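Local structure of E1 (Kluyveromyces marxianus, 3VX6) at residues K80-F86 and S122-F128. The protein acts as the N-terminal part of Atg7, the E1-like enzyme of autophagy that activates the ubiquitin-like proteins Atg12 and Atg8 for conjugation. Residues are numbered along the deposited sequence.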
loop_
_atom_site.group_PDB
_atom_site.type_symbol
_atom_site.label_atom_id
_atom_site.label_comp_id
_atom_site.label_asym_id
_atom_site.label_seq_id
_atom_site.Cartn_x
_atom_site.Cartn_y
_atom_site.Cartn_z
ATOM N N LYS A 80 -7.552 3.678 1.606
ATOM C CA LYS A 80 -8.643 2.875 1.094
ATOM C C LYS A 80 -8.118 1.539 0.613
ATOM O O LYS A 80 -7.202 1.473 -0.197
ATOM C CB LYS A 80 -9.367 3.591 -0.049
ATOM C CG LYS A 80 -10.647 2.888 -0.499
ATOM C CD LYS A 80 -11.543 3.835 -1.281
ATOM C CE LYS A 80 -12.834 3.158 -1.726
ATOM N NZ LYS A 80 -13.797 4.121 -2.352
ATOM N N GLY A 81 -8.695 0.472 1.143
ATOM C CA GLY A 81 -8.293 -0.859 0.749
ATOM C C GLY A 81 -9.512 -1.561 0.209
ATOM O O GLY A 81 -10.574 -0.951 0.083
ATOM N N TYR A 82 -9.366 -2.838 -0.114
ATOM C CA TYR A 82 -10.476 -3.604 -0.637
ATOM C C TYR A 82 -10.441 -5.020 -0.093
ATOM O O TYR A 82 -9.377 -5.618 0.071
ATOM C CB TYR A 82 -10.444 -3.608 -2.179
ATOM C CG TYR A 82 -10.559 -2.214 -2.779
ATOM C CD1 TYR A 82 -11.760 -1.487 -2.705
ATOM C CD2 TYR A 82 -9.440 -1.579 -3.332
ATOM C CE1 TYR A 82 -11.835 -0.159 -3.158
ATOM C CE2 TYR A 82 -9.500 -0.258 -3.786
ATOM C CZ TYR A 82 -10.691 0.449 -3.695
ATOM O OH TYR A 82 -10.710 1.766 -4.119
ATOM N N LEU A 83 -11.616 -5.548 0.218
ATOM C CA LEU A 83 -11.703 -6.905 0.717
ATOM C C LEU A 83 -12.426 -7.780 -0.301
ATOM O O LEU A 83 -13.357 -7.345 -0.960
ATOM C CB LEU A 83 -12.437 -6.939 2.062
ATOM C CG LEU A 83 -12.900 -8.311 2.575
ATOM C CD1 LEU A 83 -11.717 -9.189 2.918
ATOM C CD2 LEU A 83 -13.791 -8.106 3.798
ATOM N N LEU A 84 -11.950 -9.006 -0.450
ATOM C CA LEU A 84 -12.567 -9.960 -1.342
ATOM C C LEU A 84 -12.791 -11.209 -0.488
ATOM O O LEU A 84 -11.964 -12.112 -0.465
ATOM C CB LEU A 84 -11.649 -10.292 -2.518
ATOM C CG LEU A 84 -12.318 -10.962 -3.732
ATOM C CD1 LEU A 84 -11.322 -11.908 -4.368
ATOM C CD2 LEU A 84 -13.567 -11.729 -3.340
ATOM N N ASN A 85 -13.907 -11.246 0.229
ATOM C CA ASN A 85 -14.214 -12.392 1.063
ATOM C C ASN A 85 -14.870 -13.521 0.270
ATOM O O ASN A 85 -16.025 -13.404 -0.155
ATOM C CB ASN A 85 -15.154 -11.999 2.203
ATOM C CG ASN A 85 -15.479 -13.180 3.109
ATOM O OD1 ASN A 85 -14.608 -13.665 3.834
ATOM N ND2 ASN A 85 -16.724 -13.660 3.056
ATOM N N PHE A 86 -14.130 -14.612 0.084
ATOM C CA PHE A 86 -14.635 -15.789 -0.612
ATOM C C PHE A 86 -15.705 -16.483 0.238
ATOM O O PHE A 86 -15.687 -16.417 1.475
ATOM C CB PHE A 86 -13.485 -16.744 -0.913
ATOM C CG PHE A 86 -12.556 -16.227 -1.953
ATOM C CD1 PHE A 86 -12.965 -16.147 -3.282
ATOM C CD2 PHE A 86 -11.298 -15.749 -1.606
ATOM C CE1 PHE A 86 -12.136 -15.596 -4.252
ATOM C CE2 PHE A 86 -10.463 -15.196 -2.560
ATOM C CZ PHE A 86 -10.886 -15.118 -3.893
ATOM N N SER A 122 -2.545 0.899 -2.075
ATOM C CA SER A 122 -3.784 0.346 -1.564
ATOM C C SER A 122 -3.549 -1.034 -0.959
ATOM O O SER A 122 -2.468 -1.600 -1.067
ATOM C CB SER A 122 -4.806 0.246 -2.689
ATOM O OG SER A 122 -6.076 -0.080 -2.175
ATOM N N PHE A 123 -4.552 -1.565 -0.284
ATOM C CA PHE A 123 -4.414 -2.898 0.257
ATOM C C PHE A 123 -5.666 -3.659 -0.102
ATOM O O PHE A 123 -6.756 -3.098 -0.170
ATOM C CB PHE A 123 -4.194 -2.897 1.765
ATOM C CG PHE A 123 -5.351 -2.395 2.554
ATOM C CD1 PHE A 123 -5.608 -1.034 2.646
ATOM C CD2 PHE A 123 -6.142 -3.283 3.278
ATOM C CE1 PHE A 123 -6.634 -0.560 3.456
ATOM C CE2 PHE A 123 -7.169 -2.824 4.091
ATOM C CZ PHE A 123 -7.417 -1.462 4.184
ATOM N N TYR A 124 -5.474 -4.942 -0.356
ATOM C CA TYR A 124 -6.529 -5.847 -0.752
ATOM C C TYR A 124 -6.471 -7.052 0.178
ATOM O O TYR A 124 -5.395 -7.562 0.514
ATOM C CB TYR A 124 -6.296 -6.279 -2.197
ATOM C CG TYR A 124 -6.222 -5.120 -3.170
ATOM C CD1 TYR A 124 -7.360 -4.693 -3.862
ATOM C CD2 TYR A 124 -5.015 -4.434 -3.391
ATOM C CE1 TYR A 124 -7.304 -3.618 -4.752
ATOM C CE2 TYR A 124 -4.948 -3.349 -4.280
ATOM C CZ TYR A 124 -6.101 -2.949 -4.960
ATOM O OH TYR A 124 -6.075 -1.898 -5.857
ATOM N N MET A 125 -7.633 -7.506 0.610
ATOM C CA MET A 125 -7.675 -8.639 1.502
ATOM C C MET A 125 -8.602 -9.682 0.929
ATOM O O MET A 125 -9.677 -9.354 0.468
ATOM C CB MET A 125 -8.181 -8.194 2.878
ATOM C CG MET A 125 -8.232 -9.300 3.902
ATOM S SD MET A 125 -8.866 -8.727 5.482
ATOM C CE MET A 125 -9.898 -10.124 5.909
ATOM N N ILE A 126 -8.167 -10.929 0.897
ATOM C CA ILE A 126 -9.054 -11.979 0.440
ATOM C C ILE A 126 -9.287 -12.750 1.720
ATOM O O ILE A 126 -8.413 -12.810 2.588
ATOM C CB ILE A 126 -8.435 -12.902 -0.634
ATOM C CG1 ILE A 126 -7.085 -13.453 -0.159
ATOM C CG2 ILE A 126 -8.351 -12.148 -1.961
ATOM C CD1 ILE A 126 -6.487 -14.529 -1.064
ATOM N N SER A 127 -10.469 -13.313 1.872
ATOM C CA SER A 127 -10.748 -14.032 3.093
ATOM C C SER A 127 -11.863 -15.025 2.923
ATOM O O SER A 127 -12.535 -15.078 1.895
ATOM C CB SER A 127 -11.117 -13.050 4.217
ATOM O OG SER A 127 -12.304 -12.321 3.925
ATOM N N PHE A 128 -12.021 -15.836 3.951
ATOM C CA PHE A 128 -13.066 -16.819 4.003
ATOM C C PHE A 128 -13.480 -16.802 5.443
ATOM O O PHE A 128 -12.710 -17.183 6.331
ATOM C CB PHE A 128 -12.577 -18.212 3.651
ATOM C CG PHE A 128 -13.619 -19.265 3.873
ATOM C CD1 PHE A 128 -13.337 -20.401 4.629
ATOM C CD2 PHE A 128 -14.905 -19.101 3.356
ATOM C CE1 PHE A 128 -14.314 -21.353 4.866
ATOM C CE2 PHE A 128 -15.886 -20.047 3.590
ATOM C CZ PHE A 128 -15.590 -21.178 4.348
#
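Leu83 and Met125 meet at the middle of one sheet face, with Leu83 CD1 3.6 Å from Met125 CG. Helix 21-33 covers this face, with Leu27 on Leu83 and Phe23 on Met125. On the same face the Phe123 ring lies over Gly81, whose CA is 3.4 Å from the ring centroid, a CH-pi contact. A side chain at Gly81 would collide with that ring. The opposite face carries Leu84 CB against Ile126 CG2 at 3.8 Å and Phe86 CE2 against Ile126 CB at 3.6 Å. Phe92 of helix 89-94 packs on Phe86 and Ile126. Further along, the Tyr82 and Tyr124 rings meet obliquely, with centroids 5.5 Å apart.

Between the faces runs a ladder of backbone hydrogen bonds. Met125 N donates to Tyr82 O at 2.6 Å, and Ser127 N to Leu84 O at 3.0 Å. In return Leu84 N reaches Met125 O at a very short 2.5 Å. Side chains bond near both ends. Ser122 OG donates to Lys80 O at 2.8 Å, and Ser127 OG to Asn85 OD1 at 2.7 Å. Asn85 ND2 turns to Asp40.

The strands run parallel, 19° apart, and helices 89-94 and 97-114 lie in the connection between them. They are neighbouring inner strands of a mixed sheet, flanked by 40-47 and 135-144: a parallel beta-alpha-beta crossover in the Atg7 N-terminal region.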